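Local coordinates for protein monovalent Na+/H+ antiporter subunit A (Dietzia sp. DQ12-45-1b, PDB 7D3U) that forms the A subunit of the bacterial Mrp complex, a membrane-embedded sodium/proton antiporter, and probably contributes to its antiport activity, at residues 845-850 and 914-919; 664-669 and 910-915; 384-389 and 492-497; 314-319 and 482-487; 8-13 and 111-116. All blocks are in the same frame, centred on the assembly; numbering follows the deposited sequence.

How the contacts relate
The five contacts fall into two groups on opposite sides of the chain's centre. Contact 5 comes first along the chain and joins the N-terminal helix 2-23 to helix 102-119. Contacts 3 and 4 follow; their segments alternate in sequence and they touch, with centres about 11 Å apart. Contact 5 is separate, about 25 Å from contact 4 between centres. Contacts 1 and 2 come last. They share Gly914 and Asp915, just after helix 890-912, and their centres are about 12 Å apart. About 86 Å separates the centres of contacts 2 and 4. Contacts 3 to 5 thus pack the antiporter-like part, while contact 2 joins the MbhD-related part to helix 890-912 on the far side.

Contact 1 (845-850 and 914-919)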
# COMPACT_ATOMS: atom_id res chain seq x y z
N ARG B 845 -22.90 29.45 7.94
CA ARG B 845 -21.47 29.24 7.79
C ARG B 845 -20.73 29.72 9.02
O ARG B 845 -20.89 30.87 9.45
CB ARG B 845 -20.96 29.96 6.55
CG ARG B 845 -21.16 29.20 5.26
CD ARG B 845 -20.33 29.79 4.14
NE ARG B 845 -18.93 29.39 4.22
CZ ARG B 845 -18.40 28.40 3.51
NH1 ARG B 845 -19.15 27.72 2.66
NH2 ARG B 845 -17.11 28.10 3.64
N ILE B 846 -19.92 28.83 9.61
CA ILE B 846 -19.09 29.20 10.74
C ILE B 846 -18.07 30.23 10.28
O ILE B 846 -17.24 29.96 9.41
CB ILE B 846 -18.40 27.97 11.34
CG1 ILE B 846 -19.34 26.76 11.30
CG2 ILE B 846 -17.97 28.25 12.77
CD1 ILE B 846 -20.52 26.88 12.23
N ARG B 847 -18.14 31.43 10.86
CA ARG B 847 -17.34 32.57 10.40
C ARG B 847 -16.06 32.75 11.21
O ARG B 847 -15.61 33.89 11.39
CB ARG B 847 -18.18 33.84 10.44
CG ARG B 847 -19.27 33.90 9.39
CD ARG B 847 -18.70 34.30 8.04
NE ARG B 847 -19.36 33.61 6.94
CZ ARG B 847 -20.56 33.92 6.47
NH1 ARG B 847 -21.25 34.92 7.00
NH2 ARG B 847 -21.08 33.23 5.46
N VAL B 848 -15.46 31.67 11.69
CA VAL B 848 -14.19 31.75 12.40
C VAL B 848 -13.13 31.04 11.57
O VAL B 848 -13.46 30.14 10.78
CB VAL B 848 -14.30 31.13 13.81
CG1 VAL B 848 -15.41 31.80 14.59
CG2 VAL B 848 -14.53 29.64 13.72
N PRO B 849 -11.86 31.42 11.68
CA PRO B 849 -10.82 30.66 10.98
C PRO B 849 -10.51 29.36 11.70
O PRO B 849 -9.86 29.36 12.75
CB PRO B 849 -9.62 31.62 10.99
CG PRO B 849 -9.83 32.47 12.19
CD PRO B 849 -11.32 32.62 12.36
N TYR B 850 -10.98 28.25 11.15
CA TYR B 850 -10.85 26.96 11.83
C TYR B 850 -9.56 26.24 11.48
O TYR B 850 -9.10 25.42 12.28
CB TYR B 850 -12.04 26.06 11.50
CG TYR B 850 -12.56 26.22 10.09
CD1 TYR B 850 -11.97 25.55 9.04
CD2 TYR B 850 -13.65 27.03 9.82
CE1 TYR B 850 -12.44 25.68 7.75
CE2 TYR B 850 -14.13 27.17 8.54
CZ TYR B 850 -13.52 26.49 7.51
OH TYR B 850 -14.00 26.63 6.23
N GLY B 914 -24.77 22.89 3.81
CA GLY B 914 -25.29 23.68 2.72
C GLY B 914 -24.33 23.74 1.54
O GLY B 914 -23.37 22.98 1.44
N ASP B 915 -24.62 24.67 0.63
CA ASP B 915 -23.77 24.90 -0.53
C ASP B 915 -23.04 26.24 -0.44
O ASP B 915 -21.81 26.26 -0.41
CB ASP B 915 -24.61 24.84 -1.81
CG ASP B 915 -25.07 23.44 -2.13
OD1 ASP B 915 -24.52 22.48 -1.55
OD2 ASP B 915 -25.99 23.29 -2.97
N ASP B 916 -23.78 27.34 -0.36
CA ASP B 916 -23.28 28.68 -0.05
C ASP B 916 -21.92 28.95 -0.70
O ASP B 916 -20.93 29.23 -0.04
CB ASP B 916 -23.21 28.88 1.47
CG ASP B 916 -22.99 30.33 1.86
OD1 ASP B 916 -22.73 31.17 0.98
OD2 ASP B 916 -23.10 30.63 3.06
N ARG B 917 -21.90 28.86 -2.03
CA ARG B 917 -20.69 29.16 -2.80
C ARG B 917 -20.48 30.67 -2.77
O ARG B 917 -20.93 31.42 -3.64
CB ARG B 917 -20.80 28.64 -4.22
CG ARG B 917 -20.86 27.13 -4.34
CD ARG B 917 -21.62 26.73 -5.59
NE ARG B 917 -20.96 27.21 -6.80
CZ ARG B 917 -20.49 26.42 -7.76
NH1 ARG B 917 -20.62 25.11 -7.66
NH2 ARG B 917 -19.89 26.95 -8.82
N SER B 918 -19.79 31.13 -1.72
CA SER B 918 -19.62 32.56 -1.48
C SER B 918 -18.16 32.95 -1.21
O SER B 918 -17.92 34.04 -0.70
CB SER B 918 -20.50 33.02 -0.32
OG SER B 918 -20.17 34.35 0.06
N ASP B 919 -17.19 32.08 -1.53
CA ASP B 919 -15.78 32.40 -1.29
C ASP B 919 -14.98 32.16 -2.57
O ASP B 919 -14.29 31.15 -2.69
CB ASP B 919 -15.23 31.56 -0.13
CG ASP B 919 -16.17 31.52 1.06
OD1 ASP B 919 -16.75 32.57 1.41
OD2 ASP B 919 -16.33 30.43 1.65
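Two irregular loops face each other here, and their closest backbone approach is 8.1 Å, between CA of Arg845 and CA of Asp916. Arg845 carries most of the contact. Its CG is anti to the carbonyl carbon, and the chain bends at chi3 (78°) so that the guanidinium swings past Asp916. The two side chains cross obliquely. The Asp916 carboxylate therefore lies against the aliphatic part of the arginine, with OD2 of Asp916 3.1 Å from CD of Arg845. Asp919 meets the guanidinium tip to tip. Its OD2 lies 3.2 Å from NH2 of Arg845 and makes a salt bridge, but it sits over one face of the guanidinium, and the two planes are 83° apart. No N-H points at it, so the attraction is between charges alone. The stronger partner of Arg845 is Asp910, which forms a salt bridge with NE. Several carboxylates around this arginine would probably keep it charged. Arg847 adds a looser attraction: its NH2 is 4.1 Å from OD2 of Asp916, beyond salt-bridge range, and it also bonds weakly to the Lys842 carbonyl. An inverse gamma turn centred on Arg917 bends the chain between the two aspartates. The contact lies at the protein surface; segment 845-850 belongs to the MnhB-related region. It leads from helix 821-837 to helix 850-866. Ile846 packs on Ile831 and Tyr834 of the first helix, and Val848 and Tyr850 lie on helix 890-912, whose end runs into segment 914-919.

Contact 2 (664-669 and 910-915); sequences VLVLQR and DKLGGD
The Arg669 guanidinium is held by backbone oxygens at the end of helix 890-912. NH1 of Arg669 donates to Leu912 O at 2.5 Å, in the plane of that carbonyl. NH2 of Arg669 donates to Gly914 O at 2.4 Å, from above the carbonyl plane, and makes a weak bond to Leu912 O. The same NH2 makes a weak hydrogen bond, part of a salt bridge, to OD1 of Asp915, 3.2 Å away. NH1 also reaches back to Leu665 O at 2.9 Å, in the guanidinium plane, and NE donates to Leu766 O. The positive group thus sits at the carbonyl end of one helix and ties it to the end of another, helix 646-667. This joins the MbhD-related region to helix 890-912, most of which falls in the MnhB-related range. An alanine here in place of Arg669 would take away the donors to Leu912 O and Gly914 O and the charge facing Asp915, and would probably loosen the joint between the two helix ends. An apolar layer lies alongside. CG1 of Val666 touches CD1 of Leu912 at 3.8 Å, and CD1 of Leu665 lies 4.3 Å from CB of Leu912. Gly914 has a positive phi (69°), a conformation easy for a residue without a side chain. Farther out, Asp841 accepts from the backbone N of Asp915. Val88 and Val91 of the neighbouring subunit C pack on Leu912 and on Val666 and Arg669.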
# COMPACT_ATOMS: atom_id res chain seq x y z
N VAL B 664 -26.26 13.45 8.60
CA VAL B 664 -27.38 14.24 8.09
C VAL B 664 -26.89 15.25 7.06
O VAL B 664 -27.51 15.43 6.00
CB VAL B 664 -28.12 14.92 9.25
CG1 VAL B 664 -28.78 16.21 8.78
CG2 VAL B 664 -29.15 13.98 9.84
N LEU B 665 -25.76 15.91 7.35
CA LEU B 665 -25.23 16.91 6.43
C LEU B 665 -24.83 16.30 5.09
O LEU B 665 -24.88 16.98 4.06
CB LEU B 665 -24.03 17.61 7.05
CG LEU B 665 -24.33 18.59 8.18
CD1 LEU B 665 -23.17 19.53 8.39
CD2 LEU B 665 -25.59 19.36 7.87
N VAL B 666 -24.44 15.02 5.08
CA VAL B 666 -24.06 14.37 3.83
C VAL B 666 -25.18 13.54 3.23
O VAL B 666 -25.05 13.07 2.09
CB VAL B 666 -22.81 13.49 4.00
CG1 VAL B 666 -21.62 14.32 4.46
CG2 VAL B 666 -23.09 12.35 4.96
N LEU B 667 -26.28 13.33 3.96
CA LEU B 667 -27.44 12.65 3.42
C LEU B 667 -28.46 13.60 2.84
O LEU B 667 -29.29 13.18 2.03
CB LEU B 667 -28.11 11.81 4.51
CG LEU B 667 -27.53 10.42 4.78
CD1 LEU B 667 -28.48 9.60 5.63
CD2 LEU B 667 -27.22 9.72 3.48
N GLN B 668 -28.42 14.88 3.23
CA GLN B 668 -29.26 15.87 2.57
C GLN B 668 -28.89 16.07 1.11
O GLN B 668 -29.61 16.78 0.40
CB GLN B 668 -29.18 17.20 3.31
CG GLN B 668 -27.94 18.01 2.99
CD GLN B 668 -27.77 19.19 3.92
OE1 GLN B 668 -28.42 19.27 4.96
NE2 GLN B 668 -26.89 20.11 3.55
N ARG B 669 -27.80 15.46 0.64
CA ARG B 669 -27.37 15.56 -0.74
C ARG B 669 -27.63 14.31 -1.56
O ARG B 669 -27.59 14.37 -2.79
CB ARG B 669 -25.87 15.89 -0.81
CG ARG B 669 -25.42 16.92 0.20
CD ARG B 669 -23.92 17.13 0.14
NE ARG B 669 -23.58 18.54 0.00
CZ ARG B 669 -23.55 19.40 1.02
NH1 ARG B 669 -23.84 18.99 2.24
NH2 ARG B 669 -23.23 20.66 0.81
N ASP B 910 -18.83 23.72 8.52
CA ASP B 910 -18.86 24.85 7.60
C ASP B 910 -18.64 24.42 6.16
O ASP B 910 -19.18 25.05 5.24
CB ASP B 910 -17.81 25.88 8.00
CG ASP B 910 -17.54 26.89 6.90
OD1 ASP B 910 -18.49 27.57 6.46
OD2 ASP B 910 -16.38 26.99 6.46
N LYS B 911 -17.87 23.35 5.93
CA LYS B 911 -17.63 22.93 4.55
C LYS B 911 -18.77 22.08 4.01
O LYS B 911 -19.14 22.21 2.84
CB LYS B 911 -16.30 22.17 4.47
CG LYS B 911 -15.08 23.00 4.83
CD LYS B 911 -14.39 23.52 3.58
CE LYS B 911 -14.84 24.93 3.24
NZ LYS B 911 -14.04 25.51 2.13
N LEU B 912 -19.34 21.21 4.84
CA LEU B 912 -20.40 20.32 4.39
C LEU B 912 -21.79 20.94 4.52
O LEU B 912 -22.68 20.59 3.74
CB LEU B 912 -20.36 19.01 5.18
CG LEU B 912 -19.29 18.01 4.77
CD1 LEU B 912 -19.18 16.89 5.80
CD2 LEU B 912 -19.59 17.44 3.40
N GLY B 913 -21.99 21.84 5.47
CA GLY B 913 -23.29 22.43 5.68
C GLY B 913 -23.74 23.32 4.54
O GLY B 913 -23.16 24.39 4.30
N GLY B 914 -24.77 22.89 3.81
CA GLY B 914 -25.29 23.68 2.72
C GLY B 914 -24.33 23.74 1.54
O GLY B 914 -23.37 22.98 1.44
N ASP B 915 -24.62 24.67 0.63
CA ASP B 915 -23.77 24.90 -0.53
C ASP B 915 -23.04 26.24 -0.44
O ASP B 915 -21.81 26.26 -0.41
CB ASP B 915 -24.61 24.84 -1.81
CG ASP B 915 -25.07 23.44 -2.13
OD1 ASP B 915 -24.52 22.48 -1.55
OD2 ASP B 915 -25.99 23.29 -2.97

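Contact 3 (384-389 and 492-497); sequences KEWMFK and YEADFG
The indole of Trp386 reaches from helix 379-391 to the loop 492-497 and is the apolar centre. Phe496 comes over one face in a T-shaped stack: its edge points at the five-membered ring, with centroids 4.9 Å apart and planes at 76°. On the opposite face lies CE of Lys389, from the same helix. Tyr492 meets the far end of the indole rim to rim, neither ring over the other's face, with CE2 of Tyr492 3.5 Å from CH2 of Trp386. CB of Ala494 fills in near CZ2. The polar edge begins at the indole nitrogen. NE1 of Trp386 donates to Asp495 O at 2.9 Å. The bond is fairly straight (157°), and the oxygen lies in the indole plane. Beyond the rings, Lys389 and Tyr492 meet tip to tip, and NZ of Lys389 donates to OH of Tyr492 at 2.8 Å. The lysine chain runs extended and bends only at chi4 to get there. On the inner side of the loop, Val316 of helix 312-341 packs on Ala494 and Phe496. The result is an aromatic cluster of Trp386, Tyr492 and Phe496, pinning a loop to a helix of the complex I-like antiporter region.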
# COMPACT_ATOMS: atom_id res chain seq x y z
N LYS B 384 39.15 -29.81 -36.46
CA LYS B 384 38.01 -30.68 -36.73
C LYS B 384 38.39 -32.15 -36.63
O LYS B 384 37.62 -32.96 -36.11
CB LYS B 384 37.43 -30.37 -38.12
CG LYS B 384 36.44 -29.22 -38.13
CD LYS B 384 35.02 -29.72 -38.29
CE LYS B 384 34.07 -28.58 -38.62
NZ LYS B 384 34.05 -27.55 -37.55
N GLU B 385 39.59 -32.51 -37.09
CA GLU B 385 40.01 -33.90 -36.95
C GLU B 385 40.32 -34.23 -35.50
O GLU B 385 40.12 -35.38 -35.08
CB GLU B 385 41.21 -34.19 -37.86
CG GLU B 385 42.53 -33.61 -37.40
CD GLU B 385 43.71 -34.21 -38.13
OE1 GLU B 385 44.86 -33.82 -37.84
OE2 GLU B 385 43.49 -35.09 -38.99
N TRP B 386 40.76 -33.25 -34.71
CA TRP B 386 40.89 -33.47 -33.28
C TRP B 386 39.53 -33.70 -32.63
O TRP B 386 39.38 -34.57 -31.77
CB TRP B 386 41.61 -32.29 -32.63
CG TRP B 386 43.01 -32.60 -32.24
CD1 TRP B 386 44.13 -32.40 -32.99
CD2 TRP B 386 43.45 -33.17 -31.01
NE1 TRP B 386 45.24 -32.81 -32.30
CE2 TRP B 386 44.85 -33.29 -31.08
CE3 TRP B 386 42.79 -33.59 -29.85
CZ2 TRP B 386 45.60 -33.81 -30.03
CZ3 TRP B 386 43.54 -34.11 -28.82
CH2 TRP B 386 44.93 -34.21 -28.91
N MET B 387 38.53 -32.92 -33.03
CA MET B 387 37.18 -33.12 -32.51
C MET B 387 36.66 -34.50 -32.87
O MET B 387 36.01 -35.16 -32.06
CB MET B 387 36.25 -32.04 -33.06
CG MET B 387 34.83 -32.15 -32.57
SD MET B 387 33.95 -30.60 -32.81
CE MET B 387 35.19 -29.45 -32.26
N PHE B 388 36.92 -34.95 -34.10
CA PHE B 388 36.49 -36.28 -34.51
C PHE B 388 37.21 -37.37 -33.73
O PHE B 388 36.60 -38.35 -33.30
CB PHE B 388 36.69 -36.47 -36.01
CG PHE B 388 35.81 -35.60 -36.85
CD1 PHE B 388 34.52 -35.30 -36.44
CD2 PHE B 388 36.26 -35.09 -38.05
CE1 PHE B 388 33.71 -34.51 -37.21
CE2 PHE B 388 35.45 -34.29 -38.82
CZ PHE B 388 34.17 -34.00 -38.40
N LYS B 389 38.53 -37.21 -33.53
CA LYS B 389 39.28 -38.16 -32.72
C LYS B 389 38.76 -38.20 -31.29
O LYS B 389 38.76 -39.26 -30.65
CB LYS B 389 40.76 -37.77 -32.74
CG LYS B 389 41.55 -38.13 -31.49
CD LYS B 389 43.00 -37.68 -31.64
CE LYS B 389 43.73 -37.72 -30.31
NZ LYS B 389 43.66 -39.07 -29.69
N TYR B 492 46.43 -34.30 -21.33
CA TYR B 492 46.59 -35.05 -22.56
C TYR B 492 47.72 -34.45 -23.38
O TYR B 492 47.74 -33.24 -23.62
CB TYR B 492 45.29 -35.05 -23.38
CG TYR B 492 45.22 -36.14 -24.42
CD1 TYR B 492 44.87 -37.44 -24.06
CD2 TYR B 492 45.51 -35.88 -25.75
CE1 TYR B 492 44.81 -38.44 -25.01
CE2 TYR B 492 45.45 -36.88 -26.70
CZ TYR B 492 45.09 -38.15 -26.33
OH TYR B 492 45.03 -39.15 -27.27
N GLU B 493 48.66 -35.29 -23.81
CA GLU B 493 49.74 -34.86 -24.68
C GLU B 493 49.19 -34.47 -26.04
O GLU B 493 48.78 -35.34 -26.82
CB GLU B 493 50.80 -35.96 -24.80
CG GLU B 493 52.02 -35.59 -25.63
CD GLU B 493 53.05 -36.69 -25.69
OE1 GLU B 493 52.81 -37.77 -25.12
OE2 GLU B 493 54.11 -36.48 -26.32
N ALA B 494 49.16 -33.18 -26.34
CA ALA B 494 48.52 -32.66 -27.53
C ALA B 494 49.54 -32.35 -28.62
O ALA B 494 50.67 -31.94 -28.33
CB ALA B 494 47.71 -31.40 -27.21
N ASP B 495 49.13 -32.54 -29.87
CA ASP B 495 49.96 -32.17 -31.01
C ASP B 495 49.05 -31.84 -32.18
O ASP B 495 48.15 -32.62 -32.52
CB ASP B 495 50.93 -33.30 -31.38
CG ASP B 495 50.23 -34.60 -31.67
OD1 ASP B 495 49.22 -34.90 -31.00
OD2 ASP B 495 50.69 -35.34 -32.57
N PHE B 496 49.28 -30.68 -32.79
CA PHE B 496 48.51 -30.20 -33.94
C PHE B 496 49.48 -30.09 -35.11
O PHE B 496 50.12 -29.05 -35.29
CB PHE B 496 47.84 -28.86 -33.63
CG PHE B 496 47.21 -28.79 -32.27
CD1 PHE B 496 46.35 -29.79 -31.84
CD2 PHE B 496 47.48 -27.74 -31.43
CE1 PHE B 496 45.77 -29.72 -30.59
CE2 PHE B 496 46.90 -27.67 -30.18
CZ PHE B 496 46.05 -28.66 -29.76
N GLY B 497 49.59 -31.15 -35.90
CA GLY B 497 50.63 -31.18 -36.92
C GLY B 497 50.21 -31.66 -38.29
O GLY B 497 51.05 -31.74 -39.19

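Contact 4 (314-319 and 482-487)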
# COMPACT_ATOMS: atom_id res chain seq x y z
N ALA B 314 39.24 -34.68 -25.22
CA ALA B 314 38.14 -33.88 -25.74
C ALA B 314 38.30 -32.40 -25.43
O ALA B 314 37.92 -31.56 -26.25
CB ALA B 314 36.82 -34.37 -25.16
N MET B 315 38.86 -32.05 -24.27
CA MET B 315 39.03 -30.65 -23.93
C MET B 315 40.08 -29.98 -24.80
O MET B 315 39.95 -28.79 -25.12
CB MET B 315 39.40 -30.51 -22.45
CG MET B 315 38.32 -31.01 -21.52
SD MET B 315 36.69 -30.45 -22.02
CE MET B 315 35.67 -31.75 -21.33
N VAL B 316 41.11 -30.72 -25.22
CA VAL B 316 42.09 -30.18 -26.15
C VAL B 316 41.41 -29.80 -27.46
O VAL B 316 41.63 -28.71 -28.01
CB VAL B 316 43.23 -31.18 -26.38
CG1 VAL B 316 44.24 -30.61 -27.34
CG2 VAL B 316 43.88 -31.55 -25.06
N ALA B 317 40.58 -30.70 -27.98
CA ALA B 317 39.85 -30.41 -29.21
C ALA B 317 38.91 -29.24 -29.03
O ALA B 317 38.80 -28.37 -29.90
CB ALA B 317 39.08 -31.65 -29.67
N ALA B 318 38.23 -29.18 -27.88
CA ALA B 318 37.31 -28.07 -27.63
C ALA B 318 38.04 -26.74 -27.61
O ALA B 318 37.58 -25.76 -28.21
CB ALA B 318 36.57 -28.29 -26.31
N ILE B 319 39.20 -26.67 -26.95
CA ILE B 319 39.92 -25.41 -26.86
C ILE B 319 40.50 -25.01 -28.21
O ILE B 319 40.41 -23.85 -28.62
CB ILE B 319 41.01 -25.49 -25.78
CG1 ILE B 319 40.36 -25.70 -24.41
CG2 ILE B 319 41.84 -24.23 -25.77
CD1 ILE B 319 41.35 -25.97 -23.32
N ALA B 482 47.96 -27.10 -21.51
CA ALA B 482 47.93 -26.57 -20.15
C ALA B 482 46.55 -26.03 -19.81
O ALA B 482 46.14 -26.07 -18.64
CB ALA B 482 48.98 -25.49 -19.98
N ALA B 483 45.80 -25.55 -20.80
CA ALA B 483 44.44 -25.10 -20.58
C ALA B 483 43.44 -26.24 -20.57
O ALA B 483 42.28 -26.02 -20.18
CB ALA B 483 44.05 -24.09 -21.67
N ALA B 484 43.84 -27.44 -20.98
CA ALA B 484 42.96 -28.59 -20.94
C ALA B 484 43.13 -29.40 -19.66
O ALA B 484 42.15 -29.90 -19.11
CB ALA B 484 43.21 -29.49 -22.16
N ARG B 485 44.36 -29.53 -19.17
CA ARG B 485 44.58 -30.16 -17.87
C ARG B 485 44.17 -29.25 -16.72
O ARG B 485 44.26 -29.67 -15.56
CB ARG B 485 46.04 -30.57 -17.72
CG ARG B 485 46.97 -29.44 -17.34
CD ARG B 485 48.27 -29.98 -16.76
NE ARG B 485 48.07 -30.61 -15.46
CZ ARG B 485 48.02 -31.92 -15.26
NH1 ARG B 485 48.16 -32.75 -16.28
NH2 ARG B 485 47.84 -32.40 -14.04
N ALA B 486 43.73 -28.03 -17.01
CA ALA B 486 43.16 -27.15 -16.01
C ALA B 486 41.65 -27.00 -16.14
O ALA B 486 41.01 -26.52 -15.20
CB ALA B 486 43.80 -25.76 -16.08
N SER B 487 41.08 -27.40 -17.27
CA SER B 487 39.62 -27.42 -17.41
C SER B 487 39.03 -28.67 -16.77
O SER B 487 37.98 -28.60 -16.12
CB SER B 487 39.23 -27.34 -18.88
OG SER B 487 38.90 -28.63 -19.38
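Ala484 is the tight point of this contact. Its CB points at helix 312-341 and fits among three side chains. CG2 of Val316 is 3.6 Å from CB of Ala484, CB of Met315 is 4.0 Å away, and CD1 of Ile319 closes the third side at 4.1 Å. The small side chain lets the backbones come near, with CA of Met315 5.4 Å from CA of Ala484. Ile319 has CG1 anti to the carbonyl carbon, and its extended tip reaches the previous residue, where CD1 of Ile319 touches CB of Ala483 at 3.7 Å. At Ser487 the contact turns polar but stays close and buried. There the Met315 chain bends at chi2 and leads away, so the hydroxyl meets its root, with OG of Ser487 3.3 Å from CG of Met315. That hydroxyl makes a weak hydrogen bond to Ala484 O, within its own segment. No hydrogen bond crosses the interface. The solvent side is at Arg485, which points away and is exposed. Around the contact, Val75 of helix 71-94 packs on both Ile319 and Ala483, and Trp386 packs on Val316 and Ala317. This is close helix packing through small alanine residues, joining the end of the short helix 477-484 to a long helix of the complex I-like antiporter region.

Contact 5 (8-13 and 111-116)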
# COMPACT_ATOMS: atom_id res chain seq x y z
N ALA B 8 40.93 -3.79 -13.56
CA ALA B 8 40.55 -2.40 -13.38
C ALA B 8 40.97 -1.55 -14.57
O ALA B 8 40.26 -0.61 -14.95
CB ALA B 8 41.16 -1.85 -12.09
N VAL B 9 42.11 -1.87 -15.18
CA VAL B 9 42.53 -1.15 -16.37
C VAL B 9 41.64 -1.50 -17.56
O VAL B 9 41.32 -0.64 -18.38
CB VAL B 9 44.02 -1.44 -16.67
CG1 VAL B 9 44.37 -1.05 -18.09
CG2 VAL B 9 44.90 -0.71 -15.68
N ALA B 10 41.22 -2.76 -17.65
CA ALA B 10 40.29 -3.15 -18.70
C ALA B 10 38.97 -2.39 -18.58
O ALA B 10 38.35 -2.05 -19.59
CB ALA B 10 40.03 -4.66 -18.66
N PHE B 11 38.54 -2.12 -17.35
CA PHE B 11 37.32 -1.34 -17.17
C PHE B 11 37.56 0.16 -17.36
O PHE B 11 36.68 0.87 -17.85
CB PHE B 11 36.71 -1.61 -15.79
CG PHE B 11 35.71 -2.72 -15.79
CD1 PHE B 11 34.40 -2.49 -16.17
CD2 PHE B 11 36.07 -4.00 -15.40
CE1 PHE B 11 33.47 -3.51 -16.17
CE2 PHE B 11 35.14 -5.02 -15.40
CZ PHE B 11 33.85 -4.78 -15.78
N GLY B 12 38.74 0.65 -16.98
CA GLY B 12 39.07 2.03 -17.25
C GLY B 12 39.17 2.34 -18.73
O GLY B 12 38.93 3.47 -19.15
N ILE B 13 39.53 1.33 -19.53
CA ILE B 13 39.48 1.50 -20.98
C ILE B 13 38.07 1.84 -21.43
O ILE B 13 37.86 2.75 -22.24
CB ILE B 13 40.01 0.23 -21.68
CG1 ILE B 13 41.52 0.10 -21.49
CG2 ILE B 13 39.67 0.26 -23.16
CD1 ILE B 13 42.09 -1.18 -22.03
N PHE B 111 32.20 -4.62 -23.13
CA PHE B 111 32.02 -6.03 -23.44
C PHE B 111 33.29 -6.81 -23.18
O PHE B 111 33.25 -7.88 -22.56
CB PHE B 111 31.59 -6.19 -24.89
CG PHE B 111 30.63 -7.32 -25.12
CD1 PHE B 111 30.34 -8.22 -24.11
CD2 PHE B 111 30.01 -7.48 -26.34
CE1 PHE B 111 29.45 -9.25 -24.32
CE2 PHE B 111 29.12 -8.51 -26.56
CZ PHE B 111 28.84 -9.40 -25.54
N ALA B 112 34.43 -6.30 -23.64
CA ALA B 112 35.71 -6.95 -23.40
C ALA B 112 36.04 -6.99 -21.92
O ALA B 112 36.58 -7.99 -21.43
CB ALA B 112 36.82 -6.25 -24.17
N ALA B 113 35.73 -5.92 -21.18
CA ALA B 113 36.01 -5.91 -19.75
C ALA B 113 35.15 -6.93 -19.02
O ALA B 113 35.64 -7.63 -18.12
CB ALA B 113 35.79 -4.51 -19.18
N SER B 114 33.88 -7.05 -19.39
CA SER B 114 33.01 -8.02 -18.75
C SER B 114 33.43 -9.44 -19.09
O SER B 114 33.39 -10.33 -18.24
CB SER B 114 31.56 -7.77 -19.14
OG SER B 114 31.13 -6.50 -18.71
N MET B 115 33.86 -9.68 -20.34
CA MET B 115 34.36 -10.99 -20.70
C MET B 115 35.63 -11.32 -19.93
O MET B 115 35.82 -12.46 -19.47
CB MET B 115 34.62 -11.07 -22.20
CG MET B 115 33.52 -11.76 -22.97
SD MET B 115 32.92 -13.23 -22.13
CE MET B 115 34.18 -14.42 -22.57
N LEU B 116 36.53 -10.34 -19.79
CA LEU B 116 37.74 -10.54 -19.00
C LEU B 116 37.40 -10.88 -17.56
O LEU B 116 37.99 -11.79 -16.97
CB LEU B 116 38.61 -9.29 -19.06
CG LEU B 116 40.06 -9.46 -18.61
CD1 LEU B 116 40.69 -10.58 -19.38
CD2 LEU B 116 40.83 -8.17 -18.83
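Phe11 has a chi1 of -92°, which swings its ring from the flank of helix 2-23 toward helix 102-119. Leu116 on the other helix has CG anti to the backbone N, and this sends one methyl back toward Ala10. The phenyl ring lies flat against Ala113. CB of Ala113 is 3.6 Å from the centroid of the Phe11 ring and only 2° off its normal, a well-centred CH-pi contact. CB of Ala113 also lies 3.6 Å from O of Ala10. The two alanines form the closest backbone pair, with CA of Ala10 and CA of Ala113 5.2 Å apart. CB of Ala10 touches CD2 of Leu116 at 3.6 Å. An alanine here in place of Phe11 would remove the ring over Ala113 and would probably weaken the packing between the two helices. The axes of segments 8-13 and 111-116 run nearly antiparallel (162°) and approach to 8.5 Å. The hydroxyl of Ser114 bonds to Leu110 O of its own helix. A bound dodecyl-maltoside molecule also touches Phe11, consistent with a membrane-facing position. Helix 29-45 packs on Ala10 through Leu39. Helix 71-94 meets Leu116 with Thr77 and Leu81, and helix 124-142 lies behind Ser114.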